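Local coordinates for protein amine Dehydrogenase (Pseudomonas putida, PDB 1JMX) that carries two hemes c as a subunit of quinohemoprotein amine dehydrogenase and probably passes on electrons taken from amines, at residues L70-T75 with A110-R114; A81-L86 with N490-P494. All coordinates share one frame. Residues are numbered along the deposited sequence.

Interaction 1: L70-T75 with A110-R114. With HEC (heme c), chain F.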
ATOM      1  N   LEU A  70      11.486 -23.105  -3.716  1.00 14.31           N
ATOM      2  CA  LEU A  70      12.312 -22.891  -2.539  1.00 14.28           C
ATOM      3  C   LEU A  70      12.259 -24.130  -1.654  1.00 13.95           C
ATOM      4  O   LEU A  70      11.255 -24.833  -1.617  1.00 14.40           O
ATOM      5  CB  LEU A  70      11.798 -21.696  -1.728  1.00 13.03           C
ATOM      6  CG  LEU A  70      11.600 -20.327  -2.369  1.00 14.53           C
ATOM      7  CD1 LEU A  70      11.215 -19.333  -1.288  1.00 14.44           C
ATOM      8  CD2 LEU A  70      12.864 -19.875  -3.054  1.00 15.15           C
ATOM      9  N   ALA A  71      13.354 -24.413  -0.967  1.00 13.66           N
ATOM     10  CA  ALA A  71      13.373 -25.526  -0.038  1.00 13.71           C
ATOM     11  C   ALA A  71      12.484 -25.086   1.139  1.00 14.20           C
ATOM     12  O   ALA A  71      12.241 -23.893   1.329  1.00 13.96           O
ATOM     13  CB  ALA A  71      14.793 -25.791   0.431  1.00 13.09           C
ATOM     14  N   PRO A  72      11.949 -26.043   1.912  1.00 14.00           N
ATOM     15  CA  PRO A  72      11.099 -25.678   3.044  1.00 13.74           C
ATOM     16  C   PRO A  72      11.753 -24.667   3.984  1.00 13.93           C
ATOM     17  O   PRO A  72      11.149 -23.657   4.324  1.00 14.41           O
ATOM     18  CB  PRO A  72      10.857 -27.023   3.723  1.00 14.27           C
ATOM     19  CG  PRO A  72      10.833 -27.960   2.565  1.00 13.28           C
ATOM     20  CD  PRO A  72      12.023 -27.507   1.770  1.00 13.56           C
ATOM     21  N   SER A  73      13.009 -24.911   4.343  1.00 14.26           N
ATOM     22  CA  SER A  73      13.737 -24.030   5.243  1.00 14.32           C
ATOM     23  C   SER A  73      13.994 -22.633   4.682  1.00 14.69           C
ATOM     24  O   SER A  73      14.367 -21.730   5.421  1.00 15.84           O
ATOM     25  CB  SER A  73      15.049 -24.679   5.678  1.00 14.38           C
ATOM     26  OG  SER A  73      15.907 -24.890   4.578  1.00 19.42           O
ATOM     27  N   GLU A  74      13.810 -22.454   3.378  1.00 14.79           N
ATOM     28  CA  GLU A  74      14.007 -21.143   2.771  1.00 14.55           C
ATOM     29  C   GLU A  74      12.747 -20.290   2.902  1.00 15.06           C
ATOM     30  O   GLU A  74      12.750 -19.115   2.546  1.00 15.73           O
ATOM     31  CB  GLU A  74      14.432 -21.275   1.307  1.00 14.69           C
ATOM     32  CG  GLU A  74      15.795 -21.941   1.116  1.00 14.07           C
ATOM     33  CD  GLU A  74      16.193 -22.049  -0.344  1.00 13.69           C
ATOM     34  OE1 GLU A  74      15.342 -22.404  -1.180  1.00 13.96           O
ATOM     35  OE2 GLU A  74      17.359 -21.773  -0.659  1.00 14.48           O
ATOM     36  N   THR A  75      11.663 -20.902   3.382  1.00 15.11           N
ATOM     37  CA  THR A  75      10.405 -20.189   3.606  1.00 17.27           C
ATOM     38  C   THR A  75      10.180 -19.945   5.108  1.00 17.34           C
ATOM     39  O   THR A  75       9.248 -19.244   5.490  1.00 17.14           O
ATOM     40  CB  THR A  75       9.169 -20.949   3.049  1.00 17.12           C
ATOM     41  OG1 THR A  75       9.008 -22.196   3.741  1.00 17.72           O
ATOM     42  CG2 THR A  75       9.312 -21.193   1.559  1.00 17.16           C
ATOM     43  N   ALA A 110      11.874 -11.864   0.569  1.00 11.61           N
ATOM     44  CA  ALA A 110      12.469 -13.039   1.204  1.00  9.47           C
ATOM     45  C   ALA A 110      11.959 -14.376   0.663  1.00  9.77           C
ATOM     46  O   ALA A 110      12.580 -15.412   0.883  1.00 10.10           O
ATOM     47  CB  ALA A 110      12.275 -12.970   2.708  1.00 10.74           C
ATOM     48  N   LEU A 111      10.836 -14.354  -0.048  1.00  9.67           N
ATOM     49  CA  LEU A 111      10.279 -15.573  -0.626  1.00  9.82           C
ATOM     50  C   LEU A 111      10.809 -15.828  -2.037  1.00 11.28           C
ATOM     51  O   LEU A 111      10.192 -16.537  -2.832  1.00 11.85           O
ATOM     52  CB  LEU A 111       8.747 -15.543  -0.603  1.00  7.98           C
ATOM     53  CG  LEU A 111       8.138 -15.823   0.771  1.00  9.03           C
ATOM     54  CD1 LEU A 111       6.667 -15.483   0.775  1.00  9.60           C
ATOM     55  CD2 LEU A 111       8.367 -17.279   1.155  1.00  8.02           C
ATOM     56  N   GLN A 112      11.964 -15.237  -2.334  1.00 13.00           N
ATOM     57  CA  GLN A 112      12.628 -15.394  -3.624  1.00 13.40           C
ATOM     58  C   GLN A 112      14.136 -15.572  -3.442  1.00 13.04           C
ATOM     59  O   GLN A 112      14.718 -15.110  -2.465  1.00 13.68           O
ATOM     60  CB  GLN A 112      12.346 -14.197  -4.545  1.00 13.50           C
ATOM     61  CG  GLN A 112      10.891 -14.065  -4.974  1.00 12.74           C
ATOM     62  CD  GLN A 112      10.717 -13.239  -6.230  1.00  9.92           C
ATOM     63  OE1 GLN A 112      11.660 -13.046  -6.993  1.00 13.16           O
ATOM     64  NE2 GLN A 112       9.500 -12.765  -6.462  1.00  9.24           N
ATOM     65  N   ARG A 113      14.745 -16.296  -4.371  1.00 13.82           N
ATOM     66  CA  ARG A 113      16.180 -16.549  -4.361  1.00 13.49           C
ATOM     67  C   ARG A 113      16.727 -16.165  -5.742  1.00 13.46           C
ATOM     68  O   ARG A 113      16.233 -16.634  -6.766  1.00 13.41           O
ATOM     69  CB  ARG A 113      16.451 -18.024  -4.045  1.00 14.25           C
ATOM     70  CG  ARG A 113      16.128 -18.430  -2.611  1.00 12.72           C
ATOM     71  CD  ARG A 113      16.949 -17.609  -1.640  1.00 14.05           C
ATOM     72  NE  ARG A 113      16.734 -17.968  -0.242  1.00 14.85           N
ATOM     73  CZ  ARG A 113      15.698 -17.569   0.495  1.00 15.82           C
ATOM     74  NH1 ARG A 113      14.753 -16.796  -0.034  1.00 15.83           N
ATOM     75  NH2 ARG A 113      15.627 -17.906   1.777  1.00 12.66           N
ATOM     76  N   ARG A 114      17.714 -15.277  -5.773  1.00 13.25           N
ATOM     77  CA  ARG A 114      18.281 -14.808  -7.041  1.00 12.76           C
ATOM     78  C   ARG A 114      19.753 -14.454  -6.944  1.00 12.29           C
ATOM     79  O   ARG A 114      20.249 -14.130  -5.866  1.00 11.98           O
ATOM     80  CB  ARG A 114      17.587 -13.515  -7.487  1.00 11.04           C
ATOM     81  CG  ARG A 114      16.090 -13.534  -7.597  1.00 11.63           C
ATOM     82  CD  ARG A 114      15.615 -12.128  -7.853  1.00  9.38           C
ATOM     83  NE  ARG A 114      14.186 -12.051  -8.096  1.00  8.93           N
ATOM     84  CZ  ARG A 114      13.631 -11.277  -9.019  1.00  8.83           C
ATOM     85  NH1 ARG A 114      14.387 -10.515  -9.795  1.00  8.06           N
ATOM     86  NH2 ARG A 114      12.315 -11.235  -9.135  1.00  8.93           N
TER
HETATM   87 FE   HEC F1002       8.891 -11.893 -19.098  1.00 11.65          FE
HETATM   88  CHA HEC F1002      10.858 -10.078 -17.048  1.00 10.24           C
HETATM   89  CHB HEC F1002       8.958 -14.464 -16.903  1.00  9.97           C
HETATM   90  CHC HEC F1002       6.917 -13.733 -21.190  1.00  9.84           C
HETATM   91  CHD HEC F1002       8.828  -9.293 -21.337  1.00 10.65           C
HETATM   92  NA  HEC F1002       9.727 -12.202 -17.354  1.00 11.11           N
HETATM   93  C1A HEC F1002      10.518 -11.348 -16.631  1.00 11.74           C
HETATM   94  C2A HEC F1002      10.949 -11.957 -15.379  1.00 11.34           C
HETATM   95  C3A HEC F1002      10.410 -13.185 -15.348  1.00 11.46           C
HETATM   96  C4A HEC F1002       9.652 -13.339 -16.570  1.00 10.28           C
HETATM   97  CMA HEC F1002      10.573 -14.208 -14.241  1.00 10.89           C
HETATM   98  CAA HEC F1002      11.829 -11.310 -14.334  1.00 12.53           C
HETATM   99  CBA HEC F1002      10.957 -10.715 -13.251  1.00 12.97           C
HETATM  100  CGA HEC F1002      11.750 -10.034 -12.153  1.00 14.37           C
HETATM  101  O1A HEC F1002      12.991 -10.008 -12.212  1.00 15.73           O
HETATM  102  O2A HEC F1002      11.116  -9.516 -11.213  1.00 14.65           O
HETATM  103  NB  HEC F1002       8.106 -13.691 -19.058  1.00 10.19           N
HETATM  104  C1B HEC F1002       8.230 -14.655 -18.054  1.00  8.90           C
HETATM  105  C2B HEC F1002       7.544 -15.869 -18.343  1.00  9.25           C
HETATM  106  C3B HEC F1002       6.973 -15.669 -19.569  1.00  9.83           C
HETATM  107  C4B HEC F1002       7.311 -14.321 -20.002  1.00 10.16           C
HETATM  108  CMB HEC F1002       7.488 -17.126 -17.450  1.00  8.98           C
HETATM  109  CAB HEC F1002       6.156 -16.725 -20.286  1.00 12.35           C
HETATM  110  CBB HEC F1002       4.668 -16.866 -19.953  1.00 12.19           C
HETATM  111  NC  HEC F1002       8.053 -11.576 -20.875  1.00 11.61           N
HETATM  112  C1C HEC F1002       7.259 -12.454 -21.602  1.00 12.25           C
HETATM  113  C2C HEC F1002       6.828 -11.879 -22.851  1.00 13.05           C
HETATM  114  C3C HEC F1002       7.363 -10.656 -22.909  1.00 13.33           C
HETATM  115  C4C HEC F1002       8.121 -10.452 -21.670  1.00 11.20           C
HETATM  116  CMC HEC F1002       5.948 -12.568 -23.893  1.00 14.01           C
HETATM  117  CAC HEC F1002       7.375  -9.795 -24.163  1.00 13.73           C
HETATM  118  CBC HEC F1002       6.222  -8.877 -24.518  1.00 14.16           C
HETATM  119  ND  HEC F1002       9.672 -10.063 -19.181  1.00  9.73           N
HETATM  120  C1D HEC F1002       9.556  -9.108 -20.167  1.00  9.39           C
HETATM  121  C2D HEC F1002      10.295  -7.883 -19.830  1.00  9.85           C
HETATM  122  C3D HEC F1002      10.854  -8.140 -18.612  1.00  8.71           C
HETATM  123  C4D HEC F1002      10.465  -9.468 -18.239  1.00  8.46           C
HETATM  124  CMD HEC F1002      10.403  -6.606 -20.672  1.00  7.38           C
HETATM  125  CAD HEC F1002      11.734  -7.231 -17.756  1.00  8.29           C
HETATM  126  CBD HEC F1002      10.999  -6.246 -16.860  1.00  7.82           C
HETATM  127  CGD HEC F1002      10.055  -6.912 -15.889  1.00  8.88           C
HETATM  128  O1D HEC F1002       8.840  -6.826 -16.079  1.00  9.52           O
HETATM  129  O2D HEC F1002      10.518  -7.530 -14.919  1.00  8.01           O
HETATM  130  O   HOH W   1      13.148 -16.487   3.806  1.00 22.66           O
HETATM  131  O   HOH W   2      18.874 -19.849   0.327  1.00 24.45           O
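The heme-binding, cytochrome c-like part of the chain has a short strand, 112-113, paired antiparallel with 31-32; this contact lays the loop 70-75 against one side of it, while Arg114, at the end of 110-114, reaches a heme propionate. The two strand residues face opposite ways: CA-to-CB of Arg113 points toward the loop, that of Gln112 away from it. On the loop side Leu70 packs its CD2 on Arg113 CG at 3.6 Å, while its CD1 lies 3.4 Å from Leu111 O and 4.3 Å from Leu111 CD2. Thr75 CG2 adds a 4.0 Å contact to the same CD2 of Leu111. Above one face of the Arg113 guanidinium sits Glu74 CB, 3.6 Å from NH2. Glu74 OE2 and Arg113 NE, 3.9 Å apart, form a long salt bridge with no N-H aimed at the oxygen; water 2 spans them, 2.6 Å from OE2 and 2.9 Å from NE. Water 1 donates to both Glu74 O and Ala110 O. Glu74 OE2 also hydrogen-bonds Ser164, and OE1 takes Arg31 in a salt bridge and Ala71 N at 2.8 Å. Arg113 NH1 binds Ala110 O (2.7 Å) and Gln112 O (3.0 Å). On the heme side Gln112 OE1 receives Arg114 NE and NH2, both at 2.9 Å, and Arg114 grips the propionate of heme c (chain F) through NH1 to O1A (2.8 Å) and NH2 to O2A (3.0 Å). The buried arginines are thus provided for separately: carbonyls and water solvate Arg113, whose charge Glu74 meets at long range, while Arg114 faces the propionate.

Interaction 2: A81-L86 with N490-P494. With HEC (heme c), chain E.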
ATOM      1  N   ALA A  81       2.972 -14.697   4.535  1.00 12.17           N
ATOM      2  CA  ALA A  81       2.639 -13.995   3.288  1.00 12.15           C
ATOM      3  C   ALA A  81       1.762 -14.864   2.385  1.00 11.09           C
ATOM      4  O   ALA A  81       0.760 -14.392   1.849  1.00 10.80           O
ATOM      5  CB  ALA A  81       3.916 -13.568   2.554  1.00 10.54           C
ATOM      6  N   MET A  82       2.144 -16.132   2.231  1.00 11.76           N
ATOM      7  CA  MET A  82       1.383 -17.077   1.408  1.00 12.89           C
ATOM      8  C   MET A  82       0.085 -17.436   2.126  1.00 13.28           C
ATOM      9  O   MET A  82      -0.928 -17.723   1.490  1.00 12.78           O
ATOM     10  CB  MET A  82       2.189 -18.354   1.149  1.00 11.40           C
ATOM     11  CG  MET A  82       3.449 -18.160   0.322  1.00 12.43           C
ATOM     12  SD  MET A  82       4.420 -19.677   0.142  1.00 13.67           S
ATOM     13  CE  MET A  82       5.298 -19.671   1.684  1.00  8.88           C
ATOM     14  N   GLU A  83       0.131 -17.405   3.456  1.00 13.12           N
ATOM     15  CA  GLU A  83      -1.017 -17.721   4.291  1.00 11.90           C
ATOM     16  C   GLU A  83      -1.960 -16.536   4.439  1.00 12.14           C
ATOM     17  O   GLU A  83      -2.952 -16.608   5.156  1.00 12.18           O
ATOM     18  CB  GLU A  83      -0.545 -18.238   5.651  1.00 12.97           C
ATOM     19  CG  GLU A  83       0.202 -19.573   5.546  1.00 14.23           C
ATOM     20  CD  GLU A  83       0.883 -19.991   6.839  1.00 15.67           C
ATOM     21  OE1 GLU A  83       0.942 -19.177   7.780  1.00 16.93           O
ATOM     22  OE2 GLU A  83       1.383 -21.128   6.911  1.00 13.94           O
ATOM     23  N   ARG A  84      -1.641 -15.448   3.745  1.00 12.27           N
ATOM     24  CA  ARG A  84      -2.458 -14.242   3.740  1.00 12.79           C
ATOM     25  C   ARG A  84      -2.743 -13.644   5.110  1.00 12.20           C
ATOM     26  O   ARG A  84      -3.852 -13.184   5.378  1.00 13.33           O
ATOM     27  CB  ARG A  84      -3.779 -14.488   2.995  1.00 13.81           C
ATOM     28  CG  ARG A  84      -3.623 -14.957   1.547  1.00 16.76           C
ATOM     29  CD  ARG A  84      -2.911 -13.921   0.691  1.00 16.20           C
ATOM     30  NE  ARG A  84      -3.695 -12.701   0.537  1.00 17.35           N
ATOM     31  CZ  ARG A  84      -3.234 -11.581  -0.013  1.00 18.22           C
ATOM     32  NH1 ARG A  84      -1.988 -11.516  -0.463  1.00 18.03           N
ATOM     33  NH2 ARG A  84      -4.023 -10.525  -0.123  1.00 18.70           N
ATOM     34  N   ARG A  85      -1.747 -13.686   5.984  1.00 11.75           N
ATOM     35  CA  ARG A  85      -1.874 -13.103   7.307  1.00 10.61           C
ATOM     36  C   ARG A  85      -1.415 -11.653   7.149  1.00 10.52           C
ATOM     37  O   ARG A  85      -0.278 -11.302   7.468  1.00 10.10           O
ATOM     38  CB  ARG A  85      -1.004 -13.864   8.306  1.00 10.34           C
ATOM     39  CG  ARG A  85      -1.362 -15.331   8.429  1.00  9.89           C
ATOM     40  CD  ARG A  85      -0.537 -15.989   9.506  1.00 10.71           C
ATOM     41  NE  ARG A  85      -0.714 -17.439   9.551  1.00 15.25           N
ATOM     42  CZ  ARG A  85      -1.624 -18.081  10.286  1.00 14.78           C
ATOM     43  NH1 ARG A  85      -2.465 -17.406  11.062  1.00 14.45           N
ATOM     44  NH2 ARG A  85      -1.690 -19.410  10.244  1.00 12.45           N
ATOM     45  N   LEU A  86      -2.312 -10.823   6.624  1.00 11.66           N
ATOM     46  CA  LEU A  86      -2.016  -9.415   6.371  1.00 12.72           C
ATOM     47  C   LEU A  86      -1.889  -8.461   7.568  1.00 13.06           C
ATOM     48  O   LEU A  86      -1.510  -7.323   7.392  1.00 12.65           O
ATOM     49  CB  LEU A  86      -2.952  -8.843   5.290  1.00 13.19           C
ATOM     50  CG  LEU A  86      -2.472  -9.067   3.842  1.00 13.23           C
ATOM     51  CD1 LEU A  86      -2.438 -10.540   3.511  1.00 13.91           C
ATOM     52  CD2 LEU A  86      -3.359  -8.335   2.848  1.00 13.21           C
ATOM     53  N   ASN A 490      -4.337  -6.221  -5.378  1.00 16.74           N
ATOM     54  CA  ASN A 490      -4.202  -7.258  -4.362  1.00 17.94           C
ATOM     55  C   ASN A 490      -3.699  -8.573  -4.932  1.00 16.29           C
ATOM     56  O   ASN A 490      -4.473  -9.495  -5.157  1.00 16.90           O
ATOM     57  CB  ASN A 490      -5.550  -7.489  -3.672  1.00 22.12           C
ATOM     58  CG  ASN A 490      -5.564  -7.019  -2.225  1.00 26.70           C
ATOM     59  OD1 ASN A 490      -6.413  -6.206  -1.843  1.00 30.28           O
ATOM     60  ND2 ASN A 490      -4.647  -7.548  -1.404  1.00 26.70           N
ATOM     61  N   PRO A 491      -2.388  -8.668  -5.184  1.00 14.69           N
ATOM     62  CA  PRO A 491      -1.758  -9.871  -5.729  1.00 14.38           C
ATOM     63  C   PRO A 491      -1.771 -10.981  -4.662  1.00 14.98           C
ATOM     64  O   PRO A 491      -2.084 -10.717  -3.495  1.00 13.65           O
ATOM     65  CB  PRO A 491      -0.329  -9.403  -6.003  1.00 13.05           C
ATOM     66  CG  PRO A 491      -0.429  -7.916  -6.056  1.00 14.67           C
ATOM     67  CD  PRO A 491      -1.387  -7.611  -4.978  1.00 11.94           C
ATOM     68  N   PRO A 492      -1.432 -12.230  -5.054  1.00 14.47           N
ATOM     69  CA  PRO A 492      -1.376 -13.428  -4.200  1.00 14.84           C
ATOM     70  C   PRO A 492      -0.493 -13.263  -2.963  1.00 14.84           C
ATOM     71  O   PRO A 492      -0.738 -13.875  -1.920  1.00 15.43           O
ATOM     72  CB  PRO A 492      -0.801 -14.475  -5.143  1.00 15.17           C
ATOM     73  CG  PRO A 492      -1.406 -14.094  -6.436  1.00 16.01           C
ATOM     74  CD  PRO A 492      -1.202 -12.602  -6.460  1.00 14.10           C
ATOM     75  N   LEU A 493       0.565 -12.475  -3.112  1.00 13.38           N
ATOM     76  CA  LEU A 493       1.490 -12.193  -2.024  1.00 12.34           C
ATOM     77  C   LEU A 493       1.428 -10.700  -1.691  1.00 13.03           C
ATOM     78  O   LEU A 493       1.450  -9.849  -2.582  1.00 12.69           O
ATOM     79  CB  LEU A 493       2.917 -12.596  -2.416  1.00 11.53           C
ATOM     80  CG  LEU A 493       3.188 -14.091  -2.622  1.00 12.27           C
ATOM     81  CD1 LEU A 493       4.634 -14.329  -3.002  1.00 11.18           C
ATOM     82  CD2 LEU A 493       2.850 -14.841  -1.352  1.00 12.10           C
ATOM     83  N   PRO A 494       1.300 -10.365  -0.397  1.00 13.32           N
ATOM     84  CA  PRO A 494       1.235  -8.969   0.047  1.00 12.25           C
ATOM     85  C   PRO A 494       2.578  -8.241  -0.077  1.00 13.20           C
ATOM     86  O   PRO A 494       3.609  -8.898  -0.352  1.00 12.80           O
ATOM     87  CB  PRO A 494       0.796  -9.101   1.501  1.00 13.37           C
ATOM     88  CG  PRO A 494       1.428 -10.388   1.925  1.00 14.22           C
ATOM     89  CD  PRO A 494       1.155 -11.289   0.744  1.00 13.40           C
ATOM     90  OXT PRO A 494       2.582  -7.005   0.081  1.00 14.02           O
TER
HETATM   91 FE   HEC E1001       8.982  -4.375  -5.217  1.00 10.57          FE
HETATM   92  CHA HEC E1001       7.086  -6.421  -7.056  1.00 10.63           C
HETATM   93  CHB HEC E1001      11.246  -6.857  -4.877  1.00  9.83           C
HETATM   94  CHC HEC E1001      11.009  -2.273  -3.501  1.00  9.09           C
HETATM   95  CHD HEC E1001       6.678  -1.866  -5.611  1.00  8.43           C
HETATM   96  NA  HEC E1001       9.119  -6.234  -5.809  1.00 10.74           N
HETATM   97  C1A HEC E1001       8.239  -6.937  -6.565  1.00 10.05           C
HETATM   98  C2A HEC E1001       8.681  -8.284  -6.794  1.00 11.18           C
HETATM   99  C3A HEC E1001       9.847  -8.408  -6.164  1.00 11.62           C
HETATM  100  C4A HEC E1001      10.125  -7.130  -5.567  1.00 10.97           C
HETATM  101  CMA HEC E1001      10.722  -9.648  -6.109  1.00 14.88           C
HETATM  102  CAA HEC E1001       7.948  -9.323  -7.613  1.00 13.26           C
HETATM  103  CBA HEC E1001       8.837  -9.546  -8.835  1.00 17.23           C
HETATM  104  CGA HEC E1001       8.341 -10.528  -9.865  1.00 19.05           C
HETATM  105  O1A HEC E1001       7.274 -11.104  -9.730  1.00 27.89           O
HETATM  106  O2A HEC E1001       9.040 -10.714 -10.838  1.00 27.15           O
HETATM  107  NB  HEC E1001      10.730  -4.528  -4.371  1.00 10.16           N
HETATM  108  C1B HEC E1001      11.560  -5.648  -4.318  1.00  9.93           C
HETATM  109  C2B HEC E1001      12.797  -5.414  -3.652  1.00  8.63           C
HETATM  110  C3B HEC E1001      12.757  -4.103  -3.279  1.00  9.72           C
HETATM  111  C4B HEC E1001      11.460  -3.564  -3.705  1.00  8.88           C
HETATM  112  CMB HEC E1001      13.933  -6.434  -3.438  1.00  9.77           C
HETATM  113  CAB HEC E1001      13.909  -3.411  -2.566  1.00 10.90           C
HETATM  114  CBB HEC E1001      14.746  -2.463  -3.429  1.00 12.58           C
HETATM  115  NC  HEC E1001       8.851  -2.486  -4.651  1.00 10.31           N
HETATM  116  C1C HEC E1001       9.785  -1.771  -3.933  1.00  9.19           C
HETATM  117  C2C HEC E1001       9.352  -0.426  -3.686  1.00  8.77           C
HETATM  118  C3C HEC E1001       8.148  -0.304  -4.252  1.00  9.58           C
HETATM  119  C4C HEC E1001       7.831  -1.583  -4.878  1.00  9.19           C
HETATM  120  CMC HEC E1001      10.144   0.631  -2.914  1.00  8.10           C
HETATM  121  CAC HEC E1001       7.281   0.924  -4.086  1.00 10.74           C
HETATM  122  CBC HEC E1001       7.390   2.083  -5.058  1.00  9.76           C
HETATM  123  ND  HEC E1001       7.256  -4.174  -6.138  1.00 10.09           N
HETATM  124  C1D HEC E1001       6.415  -3.083  -6.217  1.00  9.73           C
HETATM  125  C2D HEC E1001       5.232  -3.377  -7.031  1.00  8.62           C
HETATM  126  C3D HEC E1001       5.407  -4.689  -7.424  1.00 11.55           C
HETATM  127  C4D HEC E1001       6.620  -5.133  -6.862  1.00 11.08           C
HETATM  128  CMD HEC E1001       4.086  -2.420  -7.351  1.00  7.02           C
HETATM  129  CAD HEC E1001       4.556  -5.620  -8.295  1.00 13.12           C
HETATM  130  CBD HEC E1001       3.242  -5.108  -8.784  1.00 19.88           C
HETATM  131  CGD HEC E1001       2.136  -5.530  -7.876  1.00 17.03           C
HETATM  132  O1D HEC E1001       2.408  -5.787  -6.681  1.00 18.53           O
HETATM  133  O2D HEC E1001       0.978  -5.612  -8.342  1.00 21.34           O
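Starting at Asn490, the C-terminal tail runs between heme c of chain E and the loop 81-86, and the side chain of Asn490 comes up to the guanidinium of Arg84. Pro491 faces the heme, with CG 3.5 Å from propionate oxygen O2D, while its carbonyl O lies 3.1 Å from Arg84 NH1. Next, Pro492 turns its ring away from 81-86, onto Met39 and Glu35 of helix 34-48 and an aromatic side chain of a neighbouring subunit; its carbonyl O accepts a weak hydrogen bond from Arg84 NH1 at 3.0 Å. Leu493 supplies apolar packing: CD2 is 3.8 Å from Met82 CG and 4.2 Å from Ala81 CB. The chain ends at Pro494, whose CD lies 3.3 Å from Ala81 O, 4.0 Å from Ala81 CB and 3.4 Å from Arg84 NH1, while its CB touches Leu86 CG at 4.0 Å. The terminal carboxylate is bound by Ser105 and Arg108. Opposing all this is a type I beta turn, Ala81 to Arg84, whose last residue, Arg84, has left-handed backbone angles. Arg84 NE makes a salt bridge to Asp270 of the eight-stranded barrel. The guanidinium is a donor and the prolines offer it carbonyl oxygens, with one weak hydrogen bond to Pro492 O, while its charge is met by the barrel.

Both contacts are buried, and both draw their first segment from the long loop between helices 54-67 and 94-100. They touch through Leu111 of 110-114, whose CD1 packs 3.8 Å from Ala81 CB and whose CD2 lies 3.9 Å from Met82 CE. Interaction 1 stays within the heme-binding region, is partly wet, and reaches the chain F heme by direct hydrogen bonds. Interaction 2 joins residues some 400 positions apart, brings in the barrel and a neighbouring subunit, and meets the chain E heme through a proline ring. Each centres on an arginine, bridged by water to Glu74 in 110-114 but set against proline carbonyls in 81-86.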